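Long-range contacts in putidaredoxin reductase (PDB 1Q1R), which passes electrons through its bound FAD, probably from NADH, to putidaredoxin, the iron-sulfur partner that supplies the cytochrome P450cam monooxygenase: residues A[50-54]-A[139-143]; A[112-117]-A[131-135]; A[119-124]-A[214-219]. All blocks are in the same frame, centred on the assembly; numbering follows the deposited sequence.

Contact 1 (A[50-54]-A[139-143]); sequences KAYLA and AECIR. With FAD (flavin-adenine dinucleotide), chain C.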
loop_
_atom_site.group_PDB
_atom_site.type_symbol
_atom_site.label_atom_id
_atom_site.label_comp_id
_atom_site.label_asym_id
_atom_site.label_seq_id
_atom_site.Cartn_x
_atom_site.Cartn_y
_atom_site.Cartn_z
ATOM N N LYS A 50 5.380 5.812 -10.062
ATOM C CA LYS A 50 4.995 7.137 -10.528
ATOM C C LYS A 50 6.159 7.941 -11.134
ATOM O O LYS A 50 6.765 7.509 -12.116
ATOM C CB LYS A 50 4.336 7.908 -9.372
ATOM C CG LYS A 50 3.144 7.159 -8.760
ATOM C CD LYS A 50 2.575 7.877 -7.537
ATOM C CE LYS A 50 1.450 7.075 -6.902
ATOM N NZ LYS A 50 1.909 5.749 -6.388
ATOM N N ALA A 51 6.477 9.094 -10.546
ATOM C CA ALA A 51 7.535 9.964 -11.066
ATOM C C ALA A 51 8.944 9.361 -11.129
ATOM O O ALA A 51 9.710 9.674 -12.048
ATOM C CB ALA A 51 7.568 11.287 -10.271
ATOM N N TYR A 52 9.305 8.524 -10.161
ATOM C CA TYR A 52 10.634 7.931 -10.198
ATOM C C TYR A 52 10.677 6.890 -11.319
ATOM O O TYR A 52 11.641 6.829 -12.084
ATOM C CB TYR A 52 10.999 7.273 -8.869
ATOM C CG TYR A 52 12.482 6.965 -8.781
ATOM C CD1 TYR A 52 13.420 7.997 -8.701
ATOM C CD2 TYR A 52 12.950 5.656 -8.830
ATOM C CE1 TYR A 52 14.793 7.734 -8.675
ATOM C CE2 TYR A 52 14.330 5.381 -8.801
ATOM C CZ TYR A 52 15.239 6.427 -8.723
ATOM O OH TYR A 52 16.590 6.174 -8.686
ATOM N N LEU A 53 9.629 6.076 -11.419
ATOM C CA LEU A 53 9.571 5.072 -12.475
ATOM C C LEU A 53 9.595 5.791 -13.821
ATOM O O LEU A 53 10.081 5.251 -14.812
ATOM C CB LEU A 53 8.301 4.220 -12.356
ATOM C CG LEU A 53 8.206 3.029 -13.316
ATOM C CD1 LEU A 53 9.333 2.041 -13.020
ATOM C CD2 LEU A 53 6.857 2.339 -13.161
ATOM N N ALA A 54 9.082 7.018 -13.853
ATOM C CA ALA A 54 9.076 7.796 -15.089
ATOM C C ALA A 54 10.451 8.434 -15.353
ATOM O O ALA A 54 10.665 9.035 -16.411
ATOM C CB ALA A 54 8.001 8.890 -15.023
ATOM N N ALA A 139 12.401 -1.227 -9.089
ATOM C CA ALA A 139 12.014 -0.029 -9.822
ATOM C C ALA A 139 13.050 0.417 -10.844
ATOM O O ALA A 139 12.704 0.745 -11.972
ATOM C CB ALA A 139 11.708 1.121 -8.842
ATOM N N GLU A 140 14.320 0.428 -10.455
ATOM C CA GLU A 140 15.370 0.858 -11.372
ATOM C C GLU A 140 15.585 -0.149 -12.507
ATOM O O GLU A 140 15.818 0.242 -13.655
ATOM C CB GLU A 140 16.658 1.141 -10.584
ATOM C CG GLU A 140 16.408 2.207 -9.504
ATOM C CD GLU A 140 17.666 2.748 -8.832
ATOM O OE1 GLU A 140 18.566 1.963 -8.488
ATOM O OE2 GLU A 140 17.740 3.975 -8.630
ATOM N N CYS A 141 15.480 -1.441 -12.196
ATOM C CA CYS A 141 15.631 -2.486 -13.213
ATOM C C CYS A 141 14.514 -2.330 -14.248
ATOM O O CYS A 141 14.739 -2.429 -15.456
ATOM C CB CYS A 141 15.544 -3.873 -12.565
ATOM S SG CYS A 141 15.498 -5.271 -13.737
ATOM N N ILE A 142 13.300 -2.083 -13.768
ATOM C CA ILE A 142 12.171 -1.893 -14.666
ATOM C C ILE A 142 12.322 -0.596 -15.471
ATOM O O ILE A 142 12.187 -0.594 -16.700
ATOM C CB ILE A 142 10.835 -1.847 -13.882
ATOM C CG1 ILE A 142 10.470 -3.249 -13.382
ATOM C CG2 ILE A 142 9.720 -1.282 -14.777
ATOM C CD1 ILE A 142 9.427 -3.252 -12.273
ATOM N N ARG A 143 12.600 0.511 -14.788
ATOM C CA ARG A 143 12.737 1.785 -15.493
ATOM C C ARG A 143 13.743 1.743 -16.641
ATOM O O ARG A 143 13.490 2.307 -17.707
ATOM C CB ARG A 143 13.135 2.909 -14.542
ATOM C CG ARG A 143 13.390 4.222 -15.293
ATOM C CD ARG A 143 14.604 4.930 -14.748
ATOM N NE ARG A 143 14.256 5.784 -13.629
ATOM C CZ ARG A 143 14.972 5.910 -12.517
ATOM N NH1 ARG A 143 16.105 5.221 -12.348
ATOM N NH2 ARG A 143 14.548 6.745 -11.579
HETATM P PA FAD C . 7.669 -2.205 3.851
HETATM O O1A FAD C . 7.570 -3.517 3.167
HETATM O O2A FAD C . 7.805 -0.985 3.022
HETATM O O5B FAD C . 8.890 -2.235 4.887
HETATM C C5B FAD C . 9.206 -3.406 5.650
HETATM C C4B FAD C . 10.731 -3.610 5.635
HETATM O O4B FAD C . 11.120 -4.547 6.702
HETATM C C3B FAD C . 11.186 -4.260 4.319
HETATM O O3B FAD C . 12.451 -3.705 3.933
HETATM C C2B FAD C . 11.370 -5.708 4.698
HETATM O O2B FAD C . 12.337 -6.328 3.845
HETATM C C1B FAD C . 11.929 -5.582 6.101
HETATM N N9A FAD C . 11.912 -6.849 6.882
HETATM C C8A FAD C . 10.916 -7.751 6.938
HETATM N N7A FAD C . 11.289 -8.765 7.729
HETATM C C5A FAD C . 12.516 -8.504 8.174
HETATM C C6A FAD C . 13.405 -9.182 9.010
HETATM N N6A FAD C . 13.072 -10.361 9.531
HETATM N N1A FAD C . 14.616 -8.632 9.278
HETATM C C2A FAD C . 14.969 -7.451 8.751
HETATM N N3A FAD C . 14.129 -6.786 7.944
HETATM C C4A FAD C . 12.908 -7.290 7.643
HETATM N N1 FAD C . 0.490 3.667 -0.593
HETATM C C2 FAD C . -0.310 4.813 -0.691
HETATM O O2 FAD C . -0.964 5.191 0.279
HETATM N N3 FAD C . -0.344 5.530 -1.901
HETATM C C4 FAD C . 0.427 5.098 -3.005
HETATM O O4 FAD C . 0.421 5.760 -4.041
HETATM C C4X FAD C . 1.225 3.946 -2.904
HETATM N N5 FAD C . 2.014 3.550 -3.945
HETATM C C5X FAD C . 2.856 2.479 -3.855
HETATM C C6 FAD C . 3.674 2.122 -4.947
HETATM C C7 FAD C . 4.564 1.028 -4.846
HETATM C C7M FAD C . 5.422 0.638 -6.064
HETATM C C8 FAD C . 4.640 0.291 -3.637
HETATM C C8M FAD C . 5.614 -0.887 -3.479
HETATM C C9 FAD C . 3.822 0.647 -2.550
HETATM C C9A FAD C . 2.929 1.736 -2.653
HETATM N N10 FAD C . 2.107 2.121 -1.560
HETATM C C10 FAD C . 1.255 3.237 -1.691
HETATM C "C1'" FAD C . 2.130 1.343 -0.283
HETATM C "C2'" FAD C . 2.957 2.073 0.779
HETATM O "O2'" FAD C . 4.212 2.460 0.209
HETATM C "C3'" FAD C . 3.190 1.177 2.009
HETATM O "O3'" FAD C . 1.923 0.717 2.499
HETATM C "C4'" FAD C . 3.921 1.951 3.114
HETATM O "O4'" FAD C . 5.179 2.415 2.620
HETATM C "C5'" FAD C . 4.169 1.088 4.363
HETATM O "O5'" FAD C . 5.163 0.074 4.139
HETATM P P FAD C . 5.765 -0.717 5.413
HETATM O O1P FAD C . 6.860 0.095 5.984
HETATM O O2P FAD C . 4.634 -1.075 6.297
HETATM O O3P FAD C . 6.345 -2.096 4.782
#
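Leu53 belongs to a turn of helical conformation, closed by a bond from Ala54 N to Lys50 O, and its CA comes to 5.5 Å from the CA of Arg143 on helix 136-144. Three side chains then carry most of the polar contact. Arg143 reaches back along a chain bent at chi2 and chi3 and sets NH2 over one face of the Tyr52 ring. Its CZ stands 4.0 Å from the centroid of the Tyr52 ring, 20° off the normal, a cation-pi pair in which guanidinium and ring planes are inclined by 62° instead of stacking flat. This tilt lets the same NH2 also donate to Tyr52 O at 3.0 Å, while Arg143 NE adds a weak bond to that carbonyl oxygen. The far end of the ring is held as well: Tyr52 OH gives its proton to Glu140 OE2 in a very short bond of 2.5 Å. Tyr52 CG lies anti to the backbone N (chi1 -166°), which swings the ring across the helix, its face to Arg143 and its hydroxyl to Glu140. Next to this polar group Leu53 CD1 lies 3.8 Å from Ile142 CG2 and also touches the carbonyl O of Ala139. A lysine in place of Arg143 would probably lose the two-pronged grip on Tyr52 O and leave the ring face without its flat cationic partner. At the start of the turn, Lys50 NZ bonds to FAD O4 at 2.8 Å and also to Glu163 in a salt bridge, beside the flavin of this glutathione reductase-type fold. The principle illustrated is sharing: one arginine serves a carbonyl and a pi face, and the nearby carboxylate of Glu140 probably polarises the phenol, making the ring richer in electrons for its cation.

Contact 2 (A[112-117]-A[131-135]); sequences GRPRPL and RYLRT. With FAD (flavin-adenine dinucleotide), chain C.
Tyr132 meets Leu117 at the edge of its ring, where Leu117 N lies near the ring plane, while Pro114 CB, Pro116 CA and Arg115 O approach obliquely and Phe130 adds an edge-to-face contact. The second flat group, the Arg134 guanidinium, receives at its edge both FAD O1A and a water, with Gly112 O placed obliquely. In the glutathione reductase fold these segments lie where the chain passes from the parallel sheet of the FAD domain to that of the probable NADH domain: strand 112-114 pairs with strand 248-250, and strand 130-132 is an outer strand of the second parallel sheet. The tyrosine hydroxyl is a good example of a side chain receiving a backbone N-H in a loop. Leu117 N donates to Tyr132 OH at 2.8 Å, with a nearly straight N-H...O angle of 173°. Because Tyr132 CG is anti to its carbonyl carbon (chi1 -68°), the ring runs along the 114-117 segment, with CB packed 3.9 Å from Pro114 CB and the hydroxyl delivered to the Leu117 amide. Pro114 also serves the neighbour: its CG touches Arg134 CB at 3.7 Å, and beyond that contact the arginine bends at chi2 toward the pyrophosphate. Arg134 NH2 bonds to FAD O1A at 3.0 Å and forms a salt bridge with Asp284, which also bonds to FAD through its other oxygen and probably helps to hold the guanidinium in place. The NE bond to O1A is weak. A water also bridges the three groups: it accepts from Arg134 NE and donates to Gly112 O at 2.8 Å and to FAD O1A at 2.6 Å.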
loop_
_atom_site.group_PDB
_atom_site.type_symbol
_atom_site.label_atom_id
_atom_site.label_comp_id
_atom_site.label_asym_id
_atom_site.label_seq_id
_atom_site.Cartn_x
_atom_site.Cartn_y
_atom_site.Cartn_z
ATOM N N GLY A 112 5.505 -6.325 3.901
ATOM C CA GLY A 112 5.123 -7.518 3.171
ATOM C C GLY A 112 6.045 -7.757 1.992
ATOM O O GLY A 112 6.940 -6.951 1.726
ATOM N N ARG A 113 5.829 -8.866 1.293
ATOM C CA ARG A 113 6.631 -9.219 0.128
ATOM C C ARG A 113 5.700 -9.562 -1.037
ATOM O O ARG A 113 4.578 -10.021 -0.827
ATOM C CB ARG A 113 7.533 -10.413 0.455
ATOM C CG ARG A 113 6.787 -11.637 0.973
ATOM C CD ARG A 113 7.739 -12.802 1.202
ATOM N NE ARG A 113 7.032 -14.032 1.550
ATOM C CZ ARG A 113 6.643 -14.361 2.779
ATOM N NH1 ARG A 113 6.895 -13.555 3.805
ATOM N NH2 ARG A 113 6.003 -15.505 2.981
ATOM N N PRO A 114 6.153 -9.338 -2.281
ATOM C CA PRO A 114 5.316 -9.641 -3.447
ATOM C C PRO A 114 4.903 -11.108 -3.495
ATOM O O PRO A 114 5.719 -11.993 -3.243
ATOM C CB PRO A 114 6.214 -9.272 -4.626
ATOM C CG PRO A 114 7.094 -8.196 -4.063
ATOM C CD PRO A 114 7.436 -8.747 -2.701
ATOM N N ARG A 115 3.638 -11.359 -3.816
ATOM C CA ARG A 115 3.147 -12.725 -3.924
ATOM C C ARG A 115 3.690 -13.297 -5.226
ATOM O O ARG A 115 3.387 -12.795 -6.307
ATOM C CB ARG A 115 1.617 -12.762 -3.964
ATOM C CG ARG A 115 1.054 -14.181 -4.090
ATOM C CD ARG A 115 -0.458 -14.178 -4.307
ATOM N NE ARG A 115 -1.161 -13.447 -3.256
ATOM C CZ ARG A 115 -1.149 -13.788 -1.972
ATOM N NH1 ARG A 115 -0.472 -14.856 -1.570
ATOM N NH2 ARG A 115 -1.811 -13.056 -1.084
ATOM N N PRO A 116 4.501 -14.357 -5.139
ATOM C CA PRO A 116 5.076 -14.975 -6.339
ATOM C C PRO A 116 4.018 -15.558 -7.278
ATOM O O PRO A 116 3.003 -16.087 -6.827
ATOM C CB PRO A 116 5.980 -16.068 -5.766
ATOM C CG PRO A 116 6.339 -15.544 -4.399
ATOM C CD PRO A 116 5.029 -14.983 -3.915
ATOM N N LEU A 117 4.256 -15.448 -8.582
ATOM C CA LEU A 117 3.349 -16.007 -9.579
ATOM C C LEU A 117 3.837 -17.445 -9.802
ATOM O O LEU A 117 4.959 -17.662 -10.260
ATOM C CB LEU A 117 3.431 -15.206 -10.882
ATOM C CG LEU A 117 2.528 -15.630 -12.047
ATOM C CD1 LEU A 117 1.057 -15.517 -11.644
ATOM C CD2 LEU A 117 2.815 -14.749 -13.259
ATOM N N ARG A 131 10.017 -8.922 -13.606
ATOM C CA ARG A 131 10.190 -8.357 -12.275
ATOM C C ARG A 131 8.883 -8.081 -11.558
ATOM O O ARG A 131 7.840 -7.905 -12.188
ATOM C CB ARG A 131 10.947 -7.022 -12.359
ATOM C CG ARG A 131 12.461 -7.117 -12.496
ATOM C CD ARG A 131 13.132 -7.192 -11.129
ATOM N NE ARG A 131 14.585 -7.171 -11.252
ATOM C CZ ARG A 131 15.427 -7.076 -10.227
ATOM N NH1 ARG A 131 14.965 -6.993 -8.987
ATOM N NH2 ARG A 131 16.736 -7.054 -10.450
ATOM N N TYR A 132 8.969 -8.048 -10.232
ATOM C CA TYR A 132 7.854 -7.683 -9.372
ATOM C C TYR A 132 8.259 -6.245 -9.024
ATOM O O TYR A 132 9.397 -5.852 -9.293
ATOM C CB TYR A 132 7.828 -8.540 -8.100
ATOM C CG TYR A 132 7.508 -9.992 -8.364
ATOM C CD1 TYR A 132 8.519 -10.909 -8.663
ATOM C CD2 TYR A 132 6.185 -10.439 -8.369
ATOM C CE1 TYR A 132 8.218 -12.242 -8.966
ATOM C CE2 TYR A 132 5.869 -11.763 -8.670
ATOM C CZ TYR A 132 6.891 -12.659 -8.969
ATOM O OH TYR A 132 6.577 -13.959 -9.284
ATOM N N LEU A 133 7.364 -5.456 -8.442
ATOM C CA LEU A 133 7.726 -4.082 -8.101
ATOM C C LEU A 133 7.482 -3.758 -6.636
ATOM O O LEU A 133 6.349 -3.524 -6.225
ATOM C CB LEU A 133 6.961 -3.088 -8.983
ATOM C CG LEU A 133 7.147 -1.591 -8.676
ATOM C CD1 LEU A 133 8.630 -1.217 -8.691
ATOM C CD2 LEU A 133 6.378 -0.769 -9.703
ATOM N N ARG A 134 8.555 -3.743 -5.850
ATOM C CA ARG A 134 8.443 -3.439 -4.430
ATOM C C ARG A 134 9.697 -2.721 -3.923
ATOM O O ARG A 134 9.604 -1.818 -3.098
ATOM C CB ARG A 134 8.217 -4.735 -3.634
ATOM C CG ARG A 134 7.189 -4.645 -2.483
ATOM C CD ARG A 134 7.589 -3.634 -1.434
ATOM N NE ARG A 134 6.914 -3.809 -0.140
ATOM C CZ ARG A 134 5.624 -3.571 0.102
ATOM N NH1 ARG A 134 4.814 -3.151 -0.859
ATOM N NH2 ARG A 134 5.156 -3.706 1.336
ATOM N N THR A 135 10.867 -3.105 -4.428
ATOM C CA THR A 135 12.117 -2.495 -3.982
ATOM C C THR A 135 12.663 -1.454 -4.949
ATOM O O THR A 135 12.249 -1.378 -6.105
ATOM C CB THR A 135 13.222 -3.547 -3.786
ATOM O OG1 THR A 135 13.619 -4.056 -5.069
ATOM C CG2 THR A 135 12.720 -4.695 -2.914
HETATM P PA FAD C . 7.669 -2.205 3.851
HETATM O O1A FAD C . 7.570 -3.517 3.167
HETATM O O2A FAD C . 7.805 -0.985 3.022
HETATM O O5B FAD C . 8.890 -2.235 4.887
HETATM C C5B FAD C . 9.206 -3.406 5.650
HETATM C C4B FAD C . 10.731 -3.610 5.635
HETATM O O4B FAD C . 11.120 -4.547 6.702
HETATM C C3B FAD C . 11.186 -4.260 4.319
HETATM O O3B FAD C . 12.451 -3.705 3.933
HETATM C C2B FAD C . 11.370 -5.708 4.698
HETATM O O2B FAD C . 12.337 -6.328 3.845
HETATM C C1B FAD C . 11.929 -5.582 6.101
HETATM N N9A FAD C . 11.912 -6.849 6.882
HETATM C C8A FAD C . 10.916 -7.751 6.938
HETATM N N7A FAD C . 11.289 -8.765 7.729
HETATM C C5A FAD C . 12.516 -8.504 8.174
HETATM C C6A FAD C . 13.405 -9.182 9.010
HETATM N N6A FAD C . 13.072 -10.361 9.531
HETATM N N1A FAD C . 14.616 -8.632 9.278
HETATM C C2A FAD C . 14.969 -7.451 8.751
HETATM N N3A FAD C . 14.129 -6.786 7.944
HETATM C C4A FAD C . 12.908 -7.290 7.643
HETATM N N1 FAD C . 0.490 3.667 -0.593
HETATM C C2 FAD C . -0.310 4.813 -0.691
HETATM O O2 FAD C . -0.964 5.191 0.279
HETATM N N3 FAD C . -0.344 5.530 -1.901
HETATM C C4 FAD C . 0.427 5.098 -3.005
HETATM O O4 FAD C . 0.421 5.760 -4.041
HETATM C C4X FAD C . 1.225 3.946 -2.904
HETATM N N5 FAD C . 2.014 3.550 -3.945
HETATM C C5X FAD C . 2.856 2.479 -3.855
HETATM C C6 FAD C . 3.674 2.122 -4.947
HETATM C C7 FAD C . 4.564 1.028 -4.846
HETATM C C7M FAD C . 5.422 0.638 -6.064
HETATM C C8 FAD C . 4.640 0.291 -3.637
HETATM C C8M FAD C . 5.614 -0.887 -3.479
HETATM C C9 FAD C . 3.822 0.647 -2.550
HETATM C C9A FAD C . 2.929 1.736 -2.653
HETATM N N10 FAD C . 2.107 2.121 -1.560
HETATM C C10 FAD C . 1.255 3.237 -1.691
HETATM C "C1'" FAD C . 2.130 1.343 -0.283
HETATM C "C2'" FAD C . 2.957 2.073 0.779
HETATM O "O2'" FAD C . 4.212 2.460 0.209
HETATM C "C3'" FAD C . 3.190 1.177 2.009
HETATM O "O3'" FAD C . 1.923 0.717 2.499
HETATM C "C4'" FAD C . 3.921 1.951 3.114
HETATM O "O4'" FAD C . 5.179 2.415 2.620
HETATM C "C5'" FAD C . 4.169 1.088 4.363
HETATM O "O5'" FAD C . 5.163 0.074 4.139
HETATM P P FAD C . 5.765 -0.717 5.413
HETATM O O1P FAD C . 6.860 0.095 5.984
HETATM O O2P FAD C . 4.634 -1.075 6.297
HETATM O O3P FAD C . 6.345 -2.096 4.782
HETATM O O HOH W 1 9.019 -5.113 1.752
#

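Contact 3 (A[119-124]-A[214-219]); sequences VASGAV and VCGFEM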
loop_
_atom_site.group_PDB
_atom_site.type_symbol
_atom_site.label_atom_id
_atom_site.label_comp_id
_atom_site.label_asym_id
_atom_site.label_seq_id
_atom_site.Cartn_x
_atom_site.Cartn_y
_atom_site.Cartn_z
ATOM N N VAL A 119 3.413 -19.798 -12.069
ATOM C CA VAL A 119 3.930 -20.185 -13.378
ATOM C C VAL A 119 5.163 -19.409 -13.829
ATOM O O VAL A 119 5.600 -19.542 -14.975
ATOM C CB VAL A 119 2.843 -20.078 -14.475
ATOM C CG1 VAL A 119 1.707 -21.039 -14.163
ATOM C CG2 VAL A 119 2.328 -18.651 -14.576
ATOM N N ALA A 120 5.726 -18.612 -12.925
ATOM C CA ALA A 120 6.916 -17.830 -13.235
ATOM C C ALA A 120 8.073 -18.282 -12.362
ATOM O O ALA A 120 9.002 -17.519 -12.090
ATOM C CB ALA A 120 6.647 -16.352 -13.020
ATOM N N SER A 121 8.008 -19.533 -11.923
ATOM C CA SER A 121 9.044 -20.109 -11.080
ATOM C C SER A 121 10.322 -20.361 -11.875
ATOM O O SER A 121 10.344 -20.233 -13.099
ATOM C CB SER A 121 8.556 -21.432 -10.499
ATOM O OG SER A 121 8.286 -22.353 -11.544
ATOM N N GLY A 122 11.384 -20.722 -11.164
ATOM C CA GLY A 122 12.653 -21.020 -11.802
ATOM C C GLY A 122 13.221 -19.964 -12.726
ATOM O O GLY A 122 13.293 -18.784 -12.381
ATOM N N ALA A 123 13.631 -20.403 -13.913
ATOM C CA ALA A 123 14.229 -19.526 -14.913
ATOM C C ALA A 123 13.425 -18.262 -15.191
ATOM O O ALA A 123 13.993 -17.178 -15.318
ATOM C CB ALA A 123 14.438 -20.299 -16.213
ATOM N N VAL A 124 12.107 -18.399 -15.292
ATOM C CA VAL A 124 11.258 -17.251 -15.579
ATOM C C VAL A 124 11.485 -16.113 -14.587
ATOM O O VAL A 124 11.885 -15.018 -14.978
ATOM C CB VAL A 124 9.767 -17.639 -15.576
ATOM C CG1 VAL A 124 8.913 -16.422 -15.893
ATOM C CG2 VAL A 124 9.520 -18.733 -16.604
ATOM N N VAL A 214 -2.627 -16.500 -16.997
ATOM C CA VAL A 214 -1.333 -16.832 -17.580
ATOM C C VAL A 214 -0.964 -18.284 -17.293
ATOM O O VAL A 214 -0.987 -18.690 -16.128
ATOM C CB VAL A 214 -0.225 -15.892 -17.070
ATOM C CG1 VAL A 214 1.132 -16.332 -17.597
ATOM C CG2 VAL A 214 -0.522 -14.455 -17.471
ATOM N N CYS A 215 -0.661 -19.059 -18.318
ATOM C CA CYS A 215 -0.320 -20.457 -18.089
ATOM C C CYS A 215 1.175 -20.720 -18.192
ATOM O O CYS A 215 1.655 -21.765 -17.750
ATOM C CB CYS A 215 -1.077 -21.367 -19.066
ATOM S SG CYS A 215 -0.596 -21.197 -20.794
ATOM N N GLY A 216 1.918 -19.779 -18.769
ATOM C CA GLY A 216 3.352 -19.975 -18.887
ATOM C C GLY A 216 4.090 -18.945 -19.717
ATOM O O GLY A 216 3.530 -17.913 -20.100
ATOM N N PHE A 217 5.355 -19.230 -20.012
ATOM C CA PHE A 217 6.171 -18.302 -20.786
ATOM C C PHE A 217 7.109 -19.003 -21.760
ATOM O O PHE A 217 7.422 -20.183 -21.604
ATOM C CB PHE A 217 7.042 -17.440 -19.856
ATOM C CG PHE A 217 6.288 -16.773 -18.741
ATOM C CD1 PHE A 217 5.978 -17.468 -17.579
ATOM C CD2 PHE A 217 5.890 -15.447 -18.854
ATOM C CE1 PHE A 217 5.279 -16.849 -16.540
ATOM C CE2 PHE A 217 5.193 -14.819 -17.828
ATOM C CZ PHE A 217 4.887 -15.523 -16.667
ATOM N N GLU A 218 7.549 -18.258 -22.767
ATOM C CA GLU A 218 8.520 -18.763 -23.726
ATOM C C GLU A 218 9.763 -17.959 -23.361
ATOM O O GLU A 218 9.648 -16.794 -22.968
ATOM C CB GLU A 218 8.094 -18.463 -25.162
ATOM C CG GLU A 218 6.776 -19.108 -25.544
ATOM C CD GLU A 218 6.404 -18.890 -26.996
ATOM O OE1 GLU A 218 6.739 -17.827 -27.555
ATOM O OE2 GLU A 218 5.753 -19.785 -27.575
ATOM N N MET A 219 10.935 -18.575 -23.461
ATOM C CA MET A 219 12.174 -17.889 -23.114
ATOM C C MET A 219 13.309 -18.143 -24.084
ATOM O O MET A 219 13.326 -19.158 -24.770
ATOM C CB MET A 219 12.625 -18.315 -21.725
ATOM C CG MET A 219 11.696 -17.873 -20.631
ATOM S SD MET A 219 12.438 -18.279 -19.082
ATOM C CE MET A 219 13.710 -17.001 -18.987
#
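Val124 CG1 sits over one face of the Phe217 ring, 3.8 Å from its centroid and 22° off the normal, a CH-pi contact displaced toward the rim at CD1. At the edge of the same ring, near its plane, Val119 O comes within 3.1 Å of Phe217 CE1, and Ala120 CB approaches CE1 obliquely at 3.8 Å. The phenylalanine is thus cupped by a bend of the chain, with no hydrogen bond between the segments. On either side of it two further residues of the strand extend the apolar surface. Met219 SD lies 3.9 Å from Val124 CG2 and 4.0 Å from Ala123 CB; a bend at chi3 (75°) turns its CE to Ala123 O. Toward the start of the strand, Val119 CG2, in the crowded position between its backbone N and carbonyl carbon, meets Val214 CG1 at 4.0 Å, while CG1 rests on Cys215 O. What puts Val214 and Phe217, three apart, on one side is a classic beta bulge: Cys215 and Gly216 together face Leu230, and the extra residue shifts the phase of the strand. Met219 then follows from the regular strand. On the other segment Gly122, with positive phi, turns the loop at the N-cap position, and the helix that follows presents Ala123 and Val124 to the strand. The case shows how an irregularity in a strand can bring an additional residue, here Val214, to an apolar interface. Behind the pair, Ala120 and Val124 rest on Phe130 of strand 130-132, and Met219 touches Ala127. Strand 214-219 is an outer member of the three-stranded antiparallel sheet, bonded to strand 226-231, so this contact joins that sheet to helix 123-126.

Overall arrangement
From the N terminus, the chain first supplies 50-54, after strand 31-35, and contact 1 closes a long loop when helix 136-144 returns to it. Nested within that loop is contact 2, a short closure of 112-117 on 131-135, strand 130-132 leading through a short loop into the helix of contact 1. Contact 3 begins inside the same loop, at 119-124, but ends downstream at 214-219, so it crosses both others. Contacts 1 and 2 touch and both reach FAD; contact 3 meets contact 2 through Leu117 and Phe217 but stays about 10 Å from contact 1 at nearest atoms. They connect the flavin site, the parallel sheet edged by 130-132 and the three-stranded antiparallel sheet edged by 214-219.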